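Local coordinates for protein succinate-semialdehyde dehydrogenase (NAD(P)(+)) (Marinobacter aquaeolei, PDB 3RH9) that probably oxidises succinate semialdehyde to succinate with NAD+ or NADP+ as the electron acceptor, at residues G92-K104 and G322-N334. Residues are numbered along the deposited sequence; the frame is centred on the assembly and turned at random.
Sequences GRILCMEHGKPWK and GMNDGIDIGPLIN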
loop_
_atom_site.group_PDB
_atom_site.type_symbol
_atom_site.label_atom_id
_atom_site.label_comp_id
_atom_site.label_asym_id
_atom_site.label_seq_id
_atom_site.Cartn_x
_atom_site.Cartn_y
_atom_site.Cartn_z
ATOM N N GLY A 92 12.689 -29.795 7.418
ATOM C CA GLY A 92 12.906 -30.273 6.067
ATOM C C GLY A 92 12.219 -31.603 5.793
ATOM O O GLY A 92 11.724 -31.828 4.695
ATOM N N ARG A 93 12.173 -32.488 6.787
ATOM C CA ARG A 93 11.536 -33.796 6.598
ATOM C C ARG A 93 10.044 -33.633 6.422
ATOM O O ARG A 93 9.473 -34.069 5.421
ATOM C CB ARG A 93 11.808 -34.733 7.771
ATOM C CG ARG A 93 11.568 -36.193 7.433
ATOM C CD ARG A 93 11.851 -37.117 8.609
ATOM N NE ARG A 93 10.984 -36.831 9.755
ATOM C CZ ARG A 93 9.961 -37.588 10.142
ATOM N NH1 ARG A 93 9.674 -38.700 9.482
ATOM N NH2 ARG A 93 9.233 -37.237 11.196
ATOM N N ILE A 94 9.421 -33.001 7.407
ATOM C CA ILE A 94 7.992 -32.726 7.366
ATOM C C ILE A 94 7.601 -31.915 6.124
ATOM O O ILE A 94 6.529 -32.105 5.550
ATOM C CB ILE A 94 7.548 -31.986 8.643
ATOM C CG1 ILE A 94 7.821 -32.862 9.867
ATOM C CG2 ILE A 94 6.084 -31.624 8.573
ATOM C CD1 ILE A 94 8.042 -32.090 11.145
ATOM N N LEU A 95 8.473 -31.010 5.704
ATOM C CA LEU A 95 8.181 -30.201 4.546
ATOM C C LEU A 95 8.119 -31.122 3.332
ATOM O O LEU A 95 7.156 -31.115 2.555
ATOM C CB LEU A 95 9.269 -29.153 4.360
ATOM C CG LEU A 95 8.864 -27.931 3.541
ATOM C CD1 LEU A 95 9.694 -26.724 3.931
ATOM C CD2 LEU A 95 8.973 -28.208 2.048
ATOM N N CYS A 96 9.158 -31.929 3.194
ATOM C CA CYS A 96 9.282 -32.849 2.085
ATOM C C CYS A 96 8.034 -33.709 1.921
ATOM O O CYS A 96 7.504 -33.874 0.811
ATOM C CB CYS A 96 10.486 -33.751 2.310
ATOM S SG CYS A 96 10.678 -35.000 1.052
HETATM N N MSE A 97 7.563 -34.268 3.028
HETATM C CA MSE A 97 6.506 -35.254 2.939
HETATM C C MSE A 97 5.159 -34.667 2.575
HETATM O O MSE A 97 4.364 -35.329 1.911
HETATM C CB MSE A 97 6.411 -36.070 4.217
HETATM C CG MSE A 97 7.476 -37.147 4.286
HETATM SE SE MSE A 97 7.736 -37.832 6.092
HETATM C CE MSE A 97 9.097 -39.204 5.701
ATOM N N GLU A 98 4.895 -33.433 2.995
ATOM C CA GLU A 98 3.583 -32.842 2.742
ATOM C C GLU A 98 3.526 -32.047 1.433
ATOM O O GLU A 98 2.476 -31.944 0.809
ATOM C CB GLU A 98 3.119 -31.992 3.932
ATOM C CG GLU A 98 3.933 -30.747 4.152
ATOM C CD GLU A 98 3.438 -29.937 5.345
ATOM O OE1 GLU A 98 2.364 -30.278 5.900
ATOM O OE2 GLU A 98 4.121 -28.961 5.727
ATOM N N HIS A 99 4.664 -31.505 1.028
ATOM C CA HIS A 99 4.777 -30.746 -0.217
ATOM C C HIS A 99 5.172 -31.617 -1.407
ATOM O O HIS A 99 4.560 -31.535 -2.457
ATOM C CB HIS A 99 5.802 -29.628 -0.044
ATOM C CG HIS A 99 6.004 -28.786 -1.265
ATOM N ND1 HIS A 99 7.022 -29.015 -2.165
ATOM C CD2 HIS A 99 5.342 -27.693 -1.715
ATOM C CE1 HIS A 99 6.970 -28.109 -3.123
ATOM N NE2 HIS A 99 5.962 -27.291 -2.873
ATOM N N GLY A 100 6.193 -32.449 -1.237
ATOM C CA GLY A 100 6.656 -33.310 -2.305
ATOM C C GLY A 100 8.090 -32.977 -2.661
ATOM O O GLY A 100 8.851 -33.826 -3.111
ATOM N N LYS A 101 8.449 -31.719 -2.459
ATOM C CA LYS A 101 9.814 -31.239 -2.632
ATOM C C LYS A 101 10.842 -32.206 -2.012
ATOM O O LYS A 101 10.606 -32.778 -0.951
ATOM C CB LYS A 101 9.910 -29.871 -1.957
ATOM C CG LYS A 101 11.002 -28.962 -2.459
ATOM C CD LYS A 101 10.993 -27.653 -1.659
ATOM C CE LYS A 101 9.567 -27.120 -1.520
ATOM N NZ LYS A 101 9.493 -25.666 -1.218
ATOM N N PRO A 102 11.996 -32.383 -2.664
ATOM C CA PRO A 102 13.033 -33.281 -2.137
ATOM C C PRO A 102 13.626 -32.795 -0.817
ATOM O O PRO A 102 13.782 -31.585 -0.620
ATOM C CB PRO A 102 14.105 -33.262 -3.230
ATOM C CG PRO A 102 13.395 -32.817 -4.452
ATOM C CD PRO A 102 12.354 -31.845 -3.980
ATOM N N TRP A 103 13.967 -33.739 0.061
ATOM C CA TRP A 103 14.432 -33.440 1.417
ATOM C C TRP A 103 15.511 -32.365 1.472
ATOM O O TRP A 103 15.388 -31.397 2.209
ATOM C CB TRP A 103 14.970 -34.701 2.052
ATOM C CG TRP A 103 14.981 -34.650 3.531
ATOM C CD1 TRP A 103 14.778 -33.555 4.317
ATOM C CD2 TRP A 103 15.231 -35.746 4.419
ATOM N NE1 TRP A 103 14.868 -33.905 5.642
ATOM C CE2 TRP A 103 15.146 -35.244 5.731
ATOM C CE3 TRP A 103 15.505 -37.107 4.229
ATOM C CZ2 TRP A 103 15.334 -36.051 6.849
ATOM C CZ3 TRP A 103 15.691 -37.903 5.336
ATOM C CH2 TRP A 103 15.607 -37.374 6.629
ATOM N N LYS A 104 16.579 -32.558 0.707
ATOM C CA LYS A 104 17.588 -31.518 0.491
ATOM C C LYS A 104 16.981 -30.137 0.237
ATOM O O LYS A 104 17.118 -29.233 1.057
ATOM C CB LYS A 104 18.469 -31.872 -0.705
ATOM C CG LYS A 104 19.599 -32.820 -0.406
ATOM C CD LYS A 104 20.536 -32.886 -1.608
ATOM C CE LYS A 104 21.178 -31.533 -1.874
ATOM N NZ LYS A 104 22.234 -31.207 -0.859
ATOM N N GLY A 322 10.689 -37.662 -2.912
ATOM C CA GLY A 322 11.748 -36.752 -2.519
ATOM C C GLY A 322 12.498 -37.156 -1.259
ATOM O O GLY A 322 13.525 -36.560 -0.922
HETATM N N MSE A 323 11.989 -38.164 -0.557
HETATM C CA MSE A 323 12.670 -38.667 0.625
HETATM C C MSE A 323 13.912 -39.450 0.236
HETATM O O MSE A 323 14.838 -39.592 1.027
HETATM C CB MSE A 323 11.737 -39.526 1.481
HETATM C CG MSE A 323 10.790 -38.720 2.367
HETATM SE SE MSE A 323 11.710 -37.499 3.627
HETATM C CE MSE A 323 12.435 -38.830 4.873
ATOM N N ASN A 324 13.939 -39.938 -0.996
ATOM C CA ASN A 324 15.068 -40.719 -1.465
ATOM C C ASN A 324 16.183 -39.872 -2.072
ATOM O O ASN A 324 15.934 -38.908 -2.801
ATOM C CB ASN A 324 14.595 -41.767 -2.465
ATOM C CG ASN A 324 13.426 -42.566 -1.945
ATOM O OD1 ASN A 324 13.370 -42.913 -0.762
ATOM N ND2 ASN A 324 12.471 -42.860 -2.825
ATOM N N ASP A 325 17.421 -40.245 -1.774
ATOM C CA ASP A 325 18.575 -39.535 -2.306
ATOM C C ASP A 325 18.542 -39.561 -3.827
ATOM O O ASP A 325 17.963 -40.464 -4.425
ATOM C CB ASP A 325 19.877 -40.163 -1.780
ATOM C CG ASP A 325 21.131 -39.401 -2.228
ATOM O OD1 ASP A 325 20.992 -38.267 -2.746
ATOM O OD2 ASP A 325 22.258 -39.932 -2.058
ATOM N N GLY A 326 19.141 -38.549 -4.445
ATOM C CA GLY A 326 19.346 -38.549 -5.881
ATOM C C GLY A 326 18.152 -38.089 -6.691
ATOM O O GLY A 326 18.210 -38.028 -7.927
ATOM N N ILE A 327 17.063 -37.771 -6.005
ATOM C CA ILE A 327 15.887 -37.239 -6.677
ATOM C C ILE A 327 15.974 -35.723 -6.847
ATOM O O ILE A 327 16.024 -34.984 -5.862
ATOM C CB ILE A 327 14.607 -37.601 -5.924
ATOM C CG1 ILE A 327 14.285 -39.079 -6.143
ATOM C CG2 ILE A 327 13.465 -36.743 -6.400
ATOM C CD1 ILE A 327 14.236 -39.478 -7.602
ATOM N N ASP A 328 15.989 -35.268 -8.096
ATOM C CA ASP A 328 16.062 -33.838 -8.397
ATOM C C ASP A 328 14.734 -33.118 -8.271
ATOM O O ASP A 328 14.696 -31.946 -7.929
ATOM C CB ASP A 328 16.614 -33.611 -9.798
ATOM C CG ASP A 328 17.953 -34.264 -9.994
ATOM O OD1 ASP A 328 18.796 -34.181 -9.072
ATOM O OD2 ASP A 328 18.157 -34.875 -11.060
ATOM N N ILE A 329 13.645 -33.808 -8.566
ATOM C CA ILE A 329 12.329 -33.204 -8.446
ATOM C C ILE A 329 11.298 -34.226 -7.999
ATOM O O ILE A 329 11.338 -35.382 -8.423
ATOM C CB ILE A 329 11.869 -32.526 -9.769
ATOM C CG1 ILE A 329 10.437 -32.939 -10.095
ATOM C CG2 ILE A 329 12.776 -32.892 -10.945
ATOM C CD1 ILE A 329 9.997 -32.549 -11.481
ATOM N N GLY A 330 10.387 -33.796 -7.129
ATOM C CA GLY A 330 9.375 -34.680 -6.570
ATOM C C GLY A 330 8.019 -34.480 -7.220
ATOM O O GLY A 330 7.925 -33.834 -8.246
ATOM N N PRO A 331 6.954 -35.009 -6.619
ATOM C CA PRO A 331 5.677 -34.891 -7.320
ATOM C C PRO A 331 5.190 -33.451 -7.273
ATOM O O PRO A 331 5.794 -32.631 -6.569
ATOM C CB PRO A 331 4.735 -35.770 -6.493
ATOM C CG PRO A 331 5.555 -36.320 -5.352
ATOM C CD PRO A 331 6.785 -35.489 -5.243
ATOM N N LEU A 332 4.135 -33.147 -8.030
ATOM C CA LEU A 332 3.407 -31.882 -7.905
ATOM C C LEU A 332 2.434 -32.018 -6.741
ATOM O O LEU A 332 2.184 -33.116 -6.283
ATOM C CB LEU A 332 2.623 -31.574 -9.180
ATOM C CG LEU A 332 3.346 -31.551 -10.517
ATOM C CD1 LEU A 332 2.350 -31.236 -11.607
ATOM C CD2 LEU A 332 4.453 -30.519 -10.494
ATOM N N ILE A 333 1.869 -30.912 -6.280
ATOM C CA ILE A 333 1.143 -30.896 -5.017
ATOM C C ILE A 333 -0.192 -31.642 -5.048
ATOM O O ILE A 333 -0.591 -32.249 -4.056
ATOM C CB ILE A 333 0.904 -29.438 -4.545
ATOM C CG1 ILE A 333 0.472 -29.394 -3.078
ATOM C CG2 ILE A 333 -0.108 -28.731 -5.457
ATOM C CD1 ILE A 333 1.618 -29.591 -2.089
ATOM N N ASN A 334 -0.895 -31.573 -6.175
ATOM C CA ASN A 334 -2.204 -32.223 -6.299
ATOM C C ASN A 334 -2.704 -32.408 -7.718
ATOM O O ASN A 334 -2.092 -31.943 -8.678
ATOM C CB ASN A 334 -3.285 -31.566 -5.416
ATOM C CG ASN A 334 -3.580 -30.109 -5.780
ATOM O OD1 ASN A 334 -3.489 -29.694 -6.931
ATOM N ND2 ASN A 334 -3.967 -29.339 -4.783
HETATM O O HOH W 1 4.530 -30.759 -4.907
HETATM O O HOH W 2 8.242 -36.486 -2.522
#
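The carbonyl oxygen of Gly322 takes the backbone N-H of Trp103 in a nearly straight bond (N to O 3.0 Å, 172° at the hydrogen). Pro102, the N-cap residue of helix 103-123, adds a CA-H...O contact to the same oxygen, so the loop carbonyl meets the first turn of that helix. Two waters extend the backbone link: one donates to the carbonyl oxygens of His99 and Pro331, the other joins Gly100 O to Gly322 N. A side chain on Gly322 or Gly330 would run into the Gly100-Pro102 backbone, so glycine at both positions lets the chains come this close.

Met323, present as selenomethionine, carries the apolar half. Bent at chi2 (-58°) and chi3 (-72°), its chain curls back to lay CE over one face of the Trp103 six-membered ring, 3.8 Å from the centroid, a CH-pi contact joined by a Met-aromatic one from SE. Met97 CE meets Met323 CE at 3.5 Å, and Cys96 SG lies beside the selenium. With an alanine at Trp103, the Met323 methyl would probably lose the aromatic face it lies on, and Glu89 O its indole N-H partner. Pro102 packs its ring against the Ile327 and Asp328 carbonyls.

The loop between helices 303-316 and 335-350 thus lies against the turn joining helices 88-99 and 103-123, and helix 88-99 packs in turn on helix 188-197 through Ile94 and Leu95.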